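Local coordinates for prolyl oligopeptidase (PDB 5N4B), which cleaves peptide bonds after prolyl residues and macrocyclises the toxin precursor peptide in amanitin biosynthesis, at residues A[379-383]-A[462-466]; A[498-504]-A[528-533]; A[550-555]-A[582-587]. The protein carries 1 engineered substitution. All coordinates share one frame; numbering follows the deposited sequence.

How the interactions relate
The three contacts lead from the propeller interface into the hydrolase domain. Interaction 1 joins a propeller turn to an edge strand of the hydrolase sheet. Its centre is about 14 Å from that of interaction 2, and Val381 CG1 packs on Glu533 CG at 3.7 Å. Interaction 2 is two loops beside the active site, with the Phe500 side chain about 7 Å from that of Ala578, the engineered residue at the nucleophile position. Thr502 and Ala504 touch the bound peptide. Interactions 2 and 3 are tied by a salt bridge, Arg529 NH2 to Asp553 OD1 at 2.8 Å. Asp553 O also probably accepts a hydrogen bond from Tyr466 OH of interaction 1, at 2.7 Å.

Interaction 1 (A[379-383]-A[462-466]); sequences RNVKD and TQVWY
The type I' turn from Arg379 to Lys382 faces strand 462-466 with no backbone pairing; the nearest CA atoms are those of Asn380 and Gln463, 8.9 Å apart. Side chains make the contact, and Gln463 does most of the work. Its CG lies anti to the backbone N (chi1 -175°) and the chain runs extended beyond it, which carries the amide across to the turn. There the two ends of the amide are used differently. NE2 donates to Asn380 O at 2.9 Å, and the bond is nearly straight, 166° at the hydrogen. The acceptor lies close to the amide plane of Gln463. Seen from the carbonyl, however, the donor stands above the plane, 38° out of it. OE1 receives a weak bond from Lys382 NZ at 3.4 Å. Lys382 CE lies just as near to OE1, so the end of the lysine passes alongside the oxygen. A bend at chi3 turns the lysine tip toward it.

Asn380 adds a second touch. Its ND2 meets the edge of the Trp465 ring, 3.6 Å from CZ2 and close to the ring plane. The amide and ring planes are perpendicular. Val381 CG2 rests 4.1 Å from Gln463 NE2, the two side chains crossing at about a right angle.

The turn connects strands 372-379 and 382-388 of one propeller blade. Strand 459-467 is an edge strand of the hydrolase sheet, and Pro475 and Phe477 of the next strand touch Gln463. The contact therefore crosses the interface between the two domains. With one good hydrogen bond, one weak one and 177 Å² buried in all, its chemistry is polar and light. The lysine charge probably polarises the amide of Gln463, which would strengthen NE2 as a donor to the turn.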
# COMPACT_ATOMS: atom_id res chain seq x y z
N ARG A 379 18.61 -5.65 -1.16
CA ARG A 379 19.67 -5.83 -2.12
C ARG A 379 19.10 -6.70 -3.24
O ARG A 379 18.63 -7.83 -2.99
CB ARG A 379 20.87 -6.52 -1.46
CG ARG A 379 22.04 -6.64 -2.43
CD ARG A 379 23.14 -7.60 -1.90
NE ARG A 379 23.37 -7.26 -0.54
CZ ARG A 379 24.07 -6.22 -0.12
NH1 ARG A 379 24.69 -5.41 -0.98
NH2 ARG A 379 24.14 -6.01 1.21
N ASN A 380 19.10 -6.18 -4.47
CA ASN A 380 18.48 -6.91 -5.57
C ASN A 380 17.03 -7.27 -5.24
O ASN A 380 16.51 -8.32 -5.62
CB ASN A 380 19.29 -8.14 -6.00
CG ASN A 380 20.64 -7.82 -6.52
OD1 ASN A 380 21.64 -8.42 -6.10
ND2 ASN A 380 20.68 -6.89 -7.39
N VAL A 381 16.33 -6.36 -4.57
CA VAL A 381 14.91 -6.45 -4.25
C VAL A 381 14.60 -7.57 -3.28
O VAL A 381 13.44 -8.00 -3.16
CB VAL A 381 14.05 -6.54 -5.53
CG1 VAL A 381 12.63 -5.99 -5.24
CG2 VAL A 381 14.66 -5.79 -6.70
N LYS A 382 15.60 -8.00 -2.53
CA LYS A 382 15.44 -9.05 -1.54
C LYS A 382 16.03 -8.54 -0.22
O LYS A 382 17.13 -7.97 -0.18
CB LYS A 382 16.17 -10.31 -2.00
CG LYS A 382 15.51 -10.92 -3.29
CD LYS A 382 16.34 -11.97 -3.99
CE LYS A 382 17.46 -11.35 -4.80
NZ LYS A 382 18.29 -12.42 -5.33
N ASP A 383 15.30 -8.72 0.86
CA ASP A 383 15.65 -8.11 2.12
C ASP A 383 16.64 -8.95 2.91
O ASP A 383 16.56 -10.19 2.96
CB ASP A 383 14.38 -7.88 2.95
CG ASP A 383 13.54 -6.73 2.43
OD1 ASP A 383 14.03 -5.87 1.61
OD2 ASP A 383 12.38 -6.56 2.89
N THR A 462 12.56 -17.33 -8.82
CA THR A 462 13.91 -16.97 -9.27
C THR A 462 13.88 -15.53 -9.74
O THR A 462 12.81 -14.95 -9.93
CB THR A 462 14.43 -17.82 -10.42
OG1 THR A 462 13.54 -17.69 -11.55
CG2 THR A 462 14.56 -19.30 -9.99
N GLN A 463 15.03 -14.94 -9.91
CA GLN A 463 15.17 -13.60 -10.42
C GLN A 463 16.02 -13.65 -11.68
O GLN A 463 17.12 -14.22 -11.68
CB GLN A 463 15.80 -12.70 -9.36
CG GLN A 463 15.88 -11.23 -9.76
CD GLN A 463 16.43 -10.44 -8.59
OE1 GLN A 463 17.55 -10.67 -8.14
NE2 GLN A 463 15.64 -9.53 -8.11
N VAL A 464 15.49 -13.09 -12.74
CA VAL A 464 16.18 -12.99 -14.02
C VAL A 464 16.35 -11.51 -14.38
O VAL A 464 15.73 -10.63 -13.79
CB VAL A 464 15.44 -13.75 -15.13
CG1 VAL A 464 15.30 -15.19 -14.76
CG2 VAL A 464 14.09 -13.15 -15.42
N TRP A 465 17.26 -11.22 -15.31
CA TRP A 465 17.51 -9.86 -15.74
C TRP A 465 17.24 -9.74 -17.22
O TRP A 465 17.59 -10.63 -18.00
CB TRP A 465 18.95 -9.42 -15.43
CG TRP A 465 19.27 -9.37 -13.98
CD1 TRP A 465 19.52 -10.42 -13.15
CD2 TRP A 465 19.37 -8.20 -13.20
NE1 TRP A 465 19.73 -9.96 -11.88
CE2 TRP A 465 19.68 -8.59 -11.89
CE3 TRP A 465 19.24 -6.85 -13.48
CZ2 TRP A 465 19.85 -7.64 -10.84
CZ3 TRP A 465 19.41 -5.93 -12.49
CH2 TRP A 465 19.73 -6.33 -11.17
N TYR A 466 16.60 -8.64 -17.60
CA TYR A 466 16.31 -8.33 -19.00
C TYR A 466 16.74 -6.90 -19.28
O TYR A 466 17.07 -6.14 -18.39
CB TYR A 466 14.82 -8.55 -19.35
CG TYR A 466 13.88 -7.57 -18.70
CD1 TYR A 466 13.42 -7.75 -17.40
CD2 TYR A 466 13.42 -6.46 -19.38
CE1 TYR A 466 12.55 -6.85 -16.81
CE2 TYR A 466 12.55 -5.58 -18.80
CZ TYR A 466 12.12 -5.77 -17.53
OH TYR A 466 11.24 -4.87 -16.97

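Interaction 2 (A[498-504]-A[528-533]); sequences GGFATSA and IRGGGE
Gly530 O points at the turn of 498-504 and accepts a hydrogen bond from Ala501 N at 3.1 Å. The donor lies in the carbonyl plane. Gly499 N and Phe500 N also come near this oxygen but at poor angles, so within the two segments Ala501 N is its hydrogen-bond donor. Phe500 N is instead bonded to Glu623 OE2. A type I' turn from Gly499 to Thr502 is closed by Thr502 N to Gly499 O, with Ala501 N on the side of Gly530 O. In the partner segment, Gly530 lies in a type II turn from Ile528 to Gly531.

Further along, Thr502 O takes a weak bond from Gly532 N at 3.3 Å. Ala501 O receives a CA-H...O contact from Gly532 CA. The glycines let the backbones come this close: the CA atoms of Ala501 and Gly532 are 3.7 Å apart. Glu533 closes the row. Its chain bends at chi2 (89°), which brings OE2 to Ala504 N at 2.9 Å. This bond is straight, 166° at the hydrogen, but it meets the carboxylate from above its plane.

Gly498 O accepts from Lys547 NZ, Gly532 O from Lys361 NZ, and Arg529 O is bonded to Thr550 OG1. The guanidinium of Arg529 pairs with Asp553 and Asp470.

The two loops follow strands 492-495 and 522-526, neighbours in the central sheet. Loops at the C-terminal ends of parallel strands carry the active site in the alpha/beta-hydrolase fold; here Thr502 and Ala504 pack on an aromatic side chain of the bound peptide.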
# COMPACT_ATOMS: atom_id res chain seq x y z
N GLY A 498 4.96 0.53 -10.45
CA GLY A 498 5.76 1.36 -11.32
C GLY A 498 5.78 2.84 -11.01
O GLY A 498 5.68 3.67 -11.91
N GLY A 499 5.88 3.19 -9.76
CA GLY A 499 5.86 4.60 -9.41
C GLY A 499 6.04 4.82 -7.91
O GLY A 499 5.97 3.90 -7.07
N PHE A 500 6.25 6.09 -7.59
CA PHE A 500 6.16 6.62 -6.23
C PHE A 500 7.24 6.07 -5.30
O PHE A 500 7.11 6.19 -4.07
CB PHE A 500 4.77 6.46 -5.64
CG PHE A 500 3.69 7.21 -6.40
CD1 PHE A 500 3.48 8.57 -6.14
CD2 PHE A 500 2.92 6.59 -7.37
CE1 PHE A 500 2.52 9.28 -6.82
CE2 PHE A 500 1.93 7.32 -8.08
CZ PHE A 500 1.71 8.66 -7.78
N ALA A 501 8.31 5.53 -5.88
CA ALA A 501 9.36 4.88 -5.10
C ALA A 501 8.85 3.68 -4.32
O ALA A 501 9.48 3.23 -3.35
CB ALA A 501 10.08 5.88 -4.18
N THR A 502 7.72 3.10 -4.72
CA THR A 502 7.18 1.89 -4.11
C THR A 502 7.90 0.70 -4.76
O THR A 502 7.98 0.60 -5.98
CB THR A 502 5.68 1.84 -4.34
OG1 THR A 502 5.10 2.99 -3.68
CG2 THR A 502 5.07 0.56 -3.81
N SER A 503 8.44 -0.16 -3.93
CA SER A 503 9.16 -1.35 -4.38
C SER A 503 8.19 -2.50 -4.62
O SER A 503 7.30 -2.77 -3.79
CB SER A 503 10.20 -1.74 -3.34
OG SER A 503 11.26 -0.81 -3.37
N ALA A 504 8.38 -3.18 -5.75
CA ALA A 504 7.54 -4.34 -6.08
C ALA A 504 8.16 -5.57 -5.43
O ALA A 504 8.82 -6.39 -6.06
CB ALA A 504 7.38 -4.49 -7.59
N ILE A 528 10.44 -2.52 -12.38
CA ILE A 528 10.54 -1.42 -13.35
C ILE A 528 10.87 -0.09 -12.67
O ILE A 528 10.54 0.16 -11.50
CB ILE A 528 9.26 -1.35 -14.18
CG1 ILE A 528 8.07 -0.95 -13.31
CG2 ILE A 528 9.05 -2.66 -14.90
CD1 ILE A 528 6.73 -1.03 -14.06
N ARG A 529 11.50 0.78 -13.44
CA ARG A 529 11.82 2.13 -12.98
C ARG A 529 10.55 2.90 -12.65
O ARG A 529 9.47 2.61 -13.17
CB ARG A 529 12.66 2.85 -14.02
CG ARG A 529 14.10 2.38 -14.04
CD ARG A 529 14.90 3.00 -15.14
NE ARG A 529 14.46 2.48 -16.42
CZ ARG A 529 14.95 2.83 -17.59
NH1 ARG A 529 15.88 3.79 -17.68
NH2 ARG A 529 14.49 2.26 -18.67
N GLY A 530 10.69 3.86 -11.75
CA GLY A 530 9.61 4.47 -11.05
C GLY A 530 9.35 3.87 -9.67
O GLY A 530 8.90 4.55 -8.76
N GLY A 531 9.65 2.58 -9.51
CA GLY A 531 9.70 2.01 -8.18
C GLY A 531 10.91 2.46 -7.39
O GLY A 531 11.76 3.19 -7.88
N GLY A 532 10.95 1.97 -6.16
CA GLY A 532 12.00 2.30 -5.21
C GLY A 532 13.02 1.24 -5.00
O GLY A 532 13.84 1.38 -4.09
N GLU A 533 13.05 0.22 -5.83
CA GLU A 533 13.85 -0.97 -5.56
C GLU A 533 15.33 -0.63 -5.44
O GLU A 533 16.04 -1.21 -4.60
CB GLU A 533 13.64 -1.98 -6.69
CG GLU A 533 12.26 -2.62 -6.73
CD GLU A 533 11.23 -1.84 -7.56
OE1 GLU A 533 11.48 -0.66 -7.88
OE2 GLU A 533 10.17 -2.47 -7.86

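Interaction 3 (A[550-555]-A[582-587]); sequences TFDDFI and LLVMGS
Phe551 pushes its ring as a knob into the hole formed by Leu582, Leu583, Gly586 and Ser587 on the neighbouring helix. The ring reaches the backbone of that helix. Leu582 O lies at the ring edge and in its plane, 3.5 Å from CE2, and Leu583 O is equally near that carbon. CE2 also stands 3.6 Å from Gly586 CA. The lack of a side chain at Gly586 is what lets the ring in so deeply. Over one face of Phe551 lies Leu583 CD1, offset toward the rim.

Leu583 packs on both rings. Its CD2 sits 3.6 Å from the centroid of the Phe554 ring and only 2° off the normal, a well-centred CH-pi contact. Its CG is anti to the backbone N (chi1 176°), and this sends the two methyls out toward the partner helix: CD2 to Phe554, CD1 toward Phe551 and to Thr550 CG2 at 3.8 Å.

Ser587 OG meets the edge of the Phe554 ring, 3.5 Å from CD2. It does not bond across the contact. It donates instead to Leu583 O of its own helix at 2.7 Å. The same oxygen accepts the helical bond from Ser587 N, and the two donors come from opposite faces of the carbonyl plane. A buried hydroxyl is thus satisfied within an apolar interface. Ile555 CD1 packs at the margin, near Ser587 O.

The axes of segments 550-555 and 582-587 approach to 9.9 Å and cross at -76°. Phe554 and Ser587 both also touch Ile574 of strand 572-577, so the pair packs down on the central sheet. Helix 579-590 begins just after Ala578, engineered at the nucleophile position. This is characteristic of the alpha/beta-hydrolase fold, where the nucleophile sits in a sharp turn, the nucleophile elbow, between a strand (here 572-577) and a helix (here 579-590).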
# COMPACT_ATOMS: atom_id res chain seq x y z
N THR A 550 9.02 3.80 -17.41
CA THR A 550 8.26 2.78 -16.68
C THR A 550 7.51 1.87 -17.64
O THR A 550 7.50 0.64 -17.48
CB THR A 550 7.29 3.48 -15.76
OG1 THR A 550 8.01 4.33 -14.83
CG2 THR A 550 6.47 2.49 -15.02
N PHE A 551 6.86 2.48 -18.63
CA PHE A 551 6.09 1.74 -19.63
C PHE A 551 7.01 0.91 -20.53
O PHE A 551 6.74 -0.26 -20.78
CB PHE A 551 5.23 2.70 -20.45
CG PHE A 551 4.13 3.33 -19.66
CD1 PHE A 551 4.34 4.48 -18.94
CD2 PHE A 551 2.90 2.73 -19.56
CE1 PHE A 551 3.34 5.03 -18.16
CE2 PHE A 551 1.93 3.26 -18.79
CZ PHE A 551 2.10 4.41 -18.13
N ASP A 552 8.12 1.51 -20.99
CA ASP A 552 9.09 0.76 -21.77
C ASP A 552 9.62 -0.44 -20.99
O ASP A 552 9.79 -1.53 -21.54
CB ASP A 552 10.22 1.70 -22.21
CG ASP A 552 9.79 2.71 -23.30
OD1 ASP A 552 8.80 2.43 -24.02
OD2 ASP A 552 10.47 3.75 -23.44
N ASP A 553 9.90 -0.27 -19.71
CA ASP A 553 10.42 -1.37 -18.90
C ASP A 553 9.38 -2.49 -18.80
O ASP A 553 9.70 -3.67 -18.89
CB ASP A 553 10.79 -0.89 -17.49
CG ASP A 553 12.01 0.01 -17.44
OD1 ASP A 553 12.70 0.14 -18.45
OD2 ASP A 553 12.22 0.55 -16.33
N PHE A 554 8.11 -2.13 -18.61
CA PHE A 554 7.06 -3.13 -18.43
C PHE A 554 6.78 -3.87 -19.73
O PHE A 554 6.63 -5.11 -19.74
CB PHE A 554 5.80 -2.46 -17.89
CG PHE A 554 4.82 -3.39 -17.21
CD1 PHE A 554 5.16 -4.07 -16.07
CD2 PHE A 554 3.52 -3.44 -17.65
CE1 PHE A 554 4.24 -4.88 -15.41
CE2 PHE A 554 2.59 -4.25 -17.02
CZ PHE A 554 2.95 -4.97 -15.92
N ILE A 555 6.74 -3.15 -20.84
CA ILE A 555 6.55 -3.78 -22.14
C ILE A 555 7.74 -4.69 -22.50
O ILE A 555 7.56 -5.83 -22.96
CB ILE A 555 6.28 -2.71 -23.20
CG1 ILE A 555 4.93 -2.06 -22.94
CG2 ILE A 555 6.38 -3.33 -24.59
CD1 ILE A 555 4.75 -0.74 -23.68
N LEU A 582 -2.86 2.52 -14.23
CA LEU A 582 -2.31 3.41 -15.25
C LEU A 582 -1.26 2.67 -16.08
O LEU A 582 -1.23 2.76 -17.31
CB LEU A 582 -1.65 4.63 -14.58
CG LEU A 582 -0.78 5.49 -15.48
CD1 LEU A 582 -1.54 6.15 -16.64
CD2 LEU A 582 -0.09 6.60 -14.65
N LEU A 583 -0.39 1.95 -15.40
CA LEU A 583 0.62 1.15 -16.08
C LEU A 583 -0.02 0.21 -17.08
O LEU A 583 0.43 0.11 -18.24
CB LEU A 583 1.46 0.41 -15.04
CG LEU A 583 2.51 -0.53 -15.60
CD1 LEU A 583 3.63 0.24 -16.28
CD2 LEU A 583 3.07 -1.39 -14.48
N VAL A 584 -1.04 -0.52 -16.66
CA VAL A 584 -1.73 -1.47 -17.55
C VAL A 584 -2.39 -0.76 -18.72
O VAL A 584 -2.25 -1.18 -19.88
CB VAL A 584 -2.70 -2.34 -16.76
CG1 VAL A 584 -3.61 -3.13 -17.65
CG2 VAL A 584 -1.93 -3.26 -15.88
N MET A 585 -3.13 0.31 -18.45
CA MET A 585 -3.89 1.00 -19.50
C MET A 585 -2.96 1.65 -20.50
O MET A 585 -3.16 1.52 -21.71
CB MET A 585 -4.84 2.03 -18.87
CG MET A 585 -6.00 1.32 -18.16
SD MET A 585 -7.33 2.38 -17.54
CE MET A 585 -6.73 2.75 -15.89
N GLY A 586 -1.89 2.30 -20.04
CA GLY A 586 -0.92 2.84 -20.98
C GLY A 586 -0.14 1.78 -21.74
O GLY A 586 0.21 1.97 -22.91
N SER A 587 0.13 0.65 -21.09
CA SER A 587 0.87 -0.40 -21.77
C SER A 587 0.07 -0.97 -22.92
O SER A 587 0.65 -1.29 -23.95
CB SER A 587 1.26 -1.50 -20.79
OG SER A 587 2.30 -1.06 -19.88